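Local coordinates for protein alkylpurine DNA glycosylase AlkC (Pseudomonas fluorescens, PDB 5VHV) that probably excises alkylated purine bases from damaged DNA without flipping the lesion out of the helix, as a base excision repair glycosylase, at residues A[285-289]-A[345-349]; A[306-310]-A[322-326]. All coordinates share one frame; numbering follows the deposited sequence.

Both contacts lie in the C-terminal beta domain, consistent with an immunoglobulin-like fold, and both reach the same sheet. Their centres are about 12 Å apart. The residues of contact 2 all fall between the two segments of contact 1 in the sequence. V289 joins them: its N lies 2.8 Å from K310 O, a probable hydrogen bond between neighbouring strands. V289 CG1 also packs on I322 CD1, at 4.0 Å. The two sites differ in their relation to DNA. Contact 2 touches a backbone phosphate of chain D directly, whereas the nearest atom of contact 1 is about 9 Å from the nucleic acid. The polyether ligand binds elsewhere, beside residues such as F83 and W160 of the helical part.

Contact 1: A[285-289]-A[345-349]; sequences QKLVV and VLVNG
K286 meets N348 through its carbonyl, where N348 ND2 gives a weak hydrogen bond to K286 O at 3.4 Å. L287 follows. Its CD2 lies 3.8 Å from N348 ND2, and the two side chains cross at about a right angle. The same methyl packs on V347 CG1 at 4.0 Å. V288 carries the polar core. Its N donates to N348 OD1 at 2.8 Å, almost in line with the side-chain C=O (172°). Its O accepts from N348 N at 2.9 Å. Water 1 also donates to V288 O and accepts from G349 N, bridging the strand to the turn. N348 therefore grips both polar backbone atoms of V288, one with its side chain and one with its main chain. Its CG sits beside its own backbone N (chi1 -67°), which sends the amide along the strand toward K286. With an alanine here, V288 N is likely to lose its acceptor, and K286 O and A249 O the donor that ND2 gives them. V289 pairs with V347 as an antiparallel non-hydrogen-bonded pair, with CA atoms 4.6 Å apart. Their CG2 methyls face each other on one side of the sheet, at 4.4 Å. The backbone angles of N348 and G349 fit a type I' turn, which leads from strand 339-347 into strand 350-359. N348 thus carries the pairing on beyond the end of its strand. Its ND2 has a second acceptor, A249 O, in the segment before strand 253-265. Strand 285-294 lies between strands 339-347 and 305-314, and F275 and L277 of strand 270-279 pack against V289.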
# COMPACT_ATOMS: atom_id res chain seq x y z
N GLN A 285 -26.93 -1.82 17.70
CA GLN A 285 -25.57 -1.43 18.05
C GLN A 285 -24.63 -1.78 16.91
O GLN A 285 -24.74 -2.84 16.28
CB GLN A 285 -25.10 -2.08 19.37
CG GLN A 285 -24.98 -3.58 19.35
CD GLN A 285 -24.86 -4.16 20.76
OE1 GLN A 285 -23.86 -3.94 21.46
NE2 GLN A 285 -25.89 -4.89 21.19
N LYS A 286 -23.71 -0.86 16.64
CA LYS A 286 -22.69 -1.07 15.62
C LYS A 286 -21.57 -1.93 16.18
O LYS A 286 -21.05 -1.67 17.27
CB LYS A 286 -22.14 0.28 15.14
CG LYS A 286 -23.12 1.08 14.28
CD LYS A 286 -22.50 2.40 13.80
CE LYS A 286 -23.53 3.27 13.08
NZ LYS A 286 -24.74 3.53 13.91
N LEU A 287 -21.22 -2.98 15.45
CA LEU A 287 -20.19 -3.92 15.88
C LEU A 287 -19.09 -4.02 14.84
O LEU A 287 -19.35 -4.04 13.63
CB LEU A 287 -20.77 -5.32 16.10
CG LEU A 287 -21.88 -5.47 17.15
CD1 LEU A 287 -22.33 -6.91 17.29
CD2 LEU A 287 -21.41 -4.94 18.48
N VAL A 288 -17.86 -4.12 15.33
CA VAL A 288 -16.71 -4.50 14.53
C VAL A 288 -16.27 -5.86 15.06
O VAL A 288 -15.84 -5.96 16.22
CB VAL A 288 -15.59 -3.46 14.59
CG1 VAL A 288 -14.28 -4.04 13.99
CG2 VAL A 288 -16.03 -2.21 13.82
N VAL A 289 -16.43 -6.89 14.25
CA VAL A 289 -16.13 -8.27 14.62
C VAL A 289 -14.94 -8.72 13.80
O VAL A 289 -15.02 -8.80 12.57
CB VAL A 289 -17.34 -9.18 14.38
CG1 VAL A 289 -17.04 -10.59 14.85
CG2 VAL A 289 -18.58 -8.65 15.10
N VAL A 345 -11.98 -14.51 19.27
CA VAL A 345 -13.05 -13.70 18.66
C VAL A 345 -13.02 -12.32 19.29
O VAL A 345 -13.01 -12.18 20.52
CB VAL A 345 -14.43 -14.36 18.84
CG1 VAL A 345 -15.54 -13.44 18.36
CG2 VAL A 345 -14.51 -15.66 18.06
N LEU A 346 -13.00 -11.29 18.44
CA LEU A 346 -12.86 -9.90 18.86
C LEU A 346 -14.11 -9.13 18.47
O LEU A 346 -14.51 -9.14 17.30
CB LEU A 346 -11.65 -9.23 18.18
CG LEU A 346 -10.33 -9.99 18.31
CD1 LEU A 346 -9.30 -9.49 17.29
CD2 LEU A 346 -9.82 -9.84 19.71
N VAL A 347 -14.72 -8.46 19.44
CA VAL A 347 -15.92 -7.66 19.19
C VAL A 347 -15.72 -6.29 19.83
O VAL A 347 -15.49 -6.18 21.04
CB VAL A 347 -17.20 -8.33 19.71
CG1 VAL A 347 -18.43 -7.49 19.32
CG2 VAL A 347 -17.34 -9.75 19.15
N ASN A 348 -15.78 -5.24 19.00
CA ASN A 348 -15.45 -3.88 19.41
C ASN A 348 -14.19 -3.84 20.26
O ASN A 348 -14.13 -3.13 21.27
CB ASN A 348 -16.63 -3.26 20.16
CG ASN A 348 -17.83 -3.03 19.25
OD1 ASN A 348 -17.82 -3.47 18.09
ND2 ASN A 348 -18.86 -2.37 19.77
N GLY A 349 -13.17 -4.59 19.86
CA GLY A 349 -11.87 -4.49 20.49
C GLY A 349 -11.68 -5.39 21.69
O GLY A 349 -10.59 -5.39 22.27
O HOH W 1 -13.05 -5.88 17.30

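Contact 2: A[306-310]-A[322-326]; sequences VFKLK and IRREQ. With nucleotides of chain D.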
# COMPACT_ATOMS: atom_id res chain seq x y z
N VAL A 306 -4.44 -10.59 13.37
CA VAL A 306 -5.85 -10.23 13.29
C VAL A 306 -6.30 -10.26 11.84
O VAL A 306 -5.66 -9.66 10.95
CB VAL A 306 -6.10 -8.84 13.90
CG1 VAL A 306 -7.57 -8.45 13.75
CG2 VAL A 306 -5.70 -8.82 15.38
N PHE A 307 -7.42 -10.95 11.61
CA PHE A 307 -8.12 -10.97 10.33
C PHE A 307 -9.49 -10.33 10.47
O PHE A 307 -10.16 -10.45 11.51
CB PHE A 307 -8.25 -12.41 9.83
CG PHE A 307 -6.94 -13.07 9.53
CD1 PHE A 307 -6.19 -12.67 8.45
CD2 PHE A 307 -6.46 -14.09 10.32
CE1 PHE A 307 -4.95 -13.27 8.16
CE2 PHE A 307 -5.23 -14.71 10.02
CZ PHE A 307 -4.50 -14.31 8.96
N LYS A 308 -9.94 -9.68 9.41
CA LYS A 308 -11.23 -9.02 9.41
C LYS A 308 -12.34 -10.03 9.22
O LYS A 308 -12.23 -10.96 8.41
CB LYS A 308 -11.30 -7.98 8.30
CG LYS A 308 -10.19 -6.95 8.34
CD LYS A 308 -10.21 -6.14 9.65
CE LYS A 308 -11.47 -5.28 9.74
NZ LYS A 308 -11.57 -4.50 11.04
N LEU A 309 -13.45 -9.83 9.93
CA LEU A 309 -14.60 -10.71 9.75
C LEU A 309 -15.82 -9.95 9.24
O LEU A 309 -16.20 -10.13 8.08
CB LEU A 309 -14.89 -11.45 11.05
CG LEU A 309 -14.89 -12.96 10.95
CD1 LEU A 309 -15.15 -13.53 12.37
CD2 LEU A 309 -15.93 -13.42 9.98
N LYS A 310 -16.44 -9.10 10.06
CA LYS A 310 -17.69 -8.45 9.68
C LYS A 310 -17.84 -7.16 10.47
O LYS A 310 -17.56 -7.13 11.67
CB LYS A 310 -18.87 -9.39 9.96
CG LYS A 310 -20.17 -9.06 9.24
CD LYS A 310 -21.28 -10.02 9.68
CE LYS A 310 -22.61 -9.71 9.03
NZ LYS A 310 -22.64 -10.06 7.58
N ILE A 322 -22.19 -16.06 12.43
CA ILE A 322 -20.96 -15.63 11.78
C ILE A 322 -20.14 -16.87 11.49
O ILE A 322 -20.06 -17.78 12.32
CB ILE A 322 -20.19 -14.61 12.64
CG1 ILE A 322 -21.00 -13.29 12.69
CG2 ILE A 322 -18.79 -14.36 12.08
CD1 ILE A 322 -20.47 -12.25 13.63
N ARG A 323 -19.54 -16.92 10.31
CA ARG A 323 -18.83 -18.11 9.88
C ARG A 323 -17.74 -17.69 8.91
O ARG A 323 -18.02 -16.92 7.99
CB ARG A 323 -19.78 -19.11 9.22
CG ARG A 323 -19.08 -20.36 8.71
CD ARG A 323 -20.08 -21.36 8.14
NE ARG A 323 -19.44 -22.59 7.69
CZ ARG A 323 -19.35 -23.69 8.42
NH1 ARG A 323 -19.87 -23.72 9.65
NH2 ARG A 323 -18.75 -24.76 7.93
N ARG A 324 -16.53 -18.20 9.12
CA ARG A 324 -15.41 -17.91 8.22
C ARG A 324 -14.57 -19.16 8.04
O ARG A 324 -14.11 -19.74 9.03
CB ARG A 324 -14.53 -16.77 8.77
CG ARG A 324 -13.25 -16.49 7.99
CD ARG A 324 -13.45 -16.16 6.52
NE ARG A 324 -14.46 -15.12 6.28
CZ ARG A 324 -14.28 -13.82 6.49
NH1 ARG A 324 -13.12 -13.36 6.93
NH2 ARG A 324 -15.28 -12.97 6.26
N GLU A 325 -14.37 -19.55 6.79
CA GLU A 325 -13.45 -20.61 6.43
C GLU A 325 -12.07 -20.01 6.13
O GLU A 325 -11.97 -18.94 5.54
CB GLU A 325 -14.03 -21.35 5.23
CG GLU A 325 -13.16 -22.33 4.55
CD GLU A 325 -13.82 -22.79 3.28
OE1 GLU A 325 -13.46 -22.30 2.20
OE2 GLU A 325 -14.75 -23.61 3.39
N GLN A 326 -11.01 -20.68 6.58
CA GLN A 326 -9.65 -20.21 6.31
C GLN A 326 -8.79 -21.38 5.86
O GLN A 326 -8.82 -22.45 6.46
CB GLN A 326 -9.01 -19.52 7.53
CG GLN A 326 -7.76 -18.72 7.19
CD GLN A 326 -7.16 -18.03 8.39
OE1 GLN A 326 -7.87 -17.55 9.28
NE2 GLN A 326 -5.83 -18.01 8.44
P DG D 3 -7.89 -9.15 5.85
OP1 DG D 3 -8.22 -9.82 7.13
OP2 DG D 3 -7.07 -7.91 5.80
O5' DG D 3 -7.14 -10.15 4.90
C5' DG D 3 -7.55 -11.52 4.80
C4' DG D 3 -6.61 -12.28 3.89
O4' DG D 3 -6.83 -11.91 2.49
C3' DG D 3 -5.11 -12.06 4.14
O3' DG D 3 -4.47 -13.32 4.03
C2' DG D 3 -4.70 -11.03 3.06
C1' DG D 3 -5.64 -11.37 1.90
N9 DG D 3 -6.09 -10.25 1.07
C8 DG D 3 -6.50 -9.01 1.49
N7 DG D 3 -6.91 -8.23 0.51
C5 DG D 3 -6.80 -9.03 -0.62
C6 DG D 3 -7.09 -8.73 -1.97
O6 DG D 3 -7.56 -7.68 -2.44
N1 DG D 3 -6.83 -9.81 -2.80
C2 DG D 3 -6.34 -11.01 -2.39
N2 DG D 3 -6.13 -11.93 -3.34
N3 DG D 3 -6.05 -11.31 -1.11
C4 DG D 3 -6.31 -10.27 -0.29
P DA D 2 -11.88 -3.91 3.71
OP1 DA D 2 -12.41 -3.41 4.98
OP2 DA D 2 -10.97 -3.07 2.88
O5' DA D 2 -11.15 -5.29 4.05
C5' DA D 2 -11.91 -6.36 4.60
C4' DA D 2 -11.20 -7.69 4.41
O4' DA D 2 -11.37 -8.17 3.05
C3' DA D 2 -9.70 -7.66 4.63
O3' DA D 2 -9.30 -8.93 5.11
C2' DA D 2 -9.18 -7.35 3.24
C1' DA D 2 -10.12 -8.16 2.37
N9 DA D 2 -10.37 -7.62 1.02
C8 DA D 2 -10.70 -6.34 0.71
N7 DA D 2 -10.93 -6.15 -0.57
C5 DA D 2 -10.74 -7.40 -1.13
C6 DA D 2 -10.84 -7.86 -2.45
N6 DA D 2 -11.16 -7.06 -3.48
N1 DA D 2 -10.61 -9.17 -2.68
C2 DA D 2 -10.29 -9.96 -1.65
N3 DA D 2 -10.17 -9.64 -0.36
C4 DA D 2 -10.41 -8.33 -0.16
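R324 reaches over L309 to the main chain of K308. Its CB rests 3.8 Å from L309 CD2. The side chain leaves with CG anti to the backbone N, then bends at chi2 and chi3, folding back over L309 rather than running straight out. R324 and L309 run alongside each other, pointing opposite ways. CZ comes within 3.9 Å of L309 CD2, which lies over one face of the guanidinium, offset toward its rim. NH2 lies 3.8 Å from the same methyl, L309 CD2. At the tip, NH1 donates to K308 O at 3.0 Å. The bond is bent at the hydrogen (144°), and the oxygen is tilted from the guanidinium plane but approached in its own carbonyl plane. L309 also packs on I322, with both CD1 and CD2 3.7 Å from I322 CG2. F307 meets Q326 at the far end, ring and amide planes 73° apart, with F307 CE2 3.7 Å from Q326 NE2. The Q326 amide is also held by Y291. Within this chain, strands 305-314 and 319-327 are the outermost of the sheet, and side chains rather than paired backbones join them. L309 and K310 form a classic beta bulge opposite V289. On the DNA side, K308 N donates to OP1 of DG3 of chain D at 2.9 Å, nearly straight (171°). K308 NZ turns instead to a salt bridge with D290. The phosphate is thus met by a backbone N-H, a contact that reads no base, and the nearby positive charge of R324 may add to its attraction.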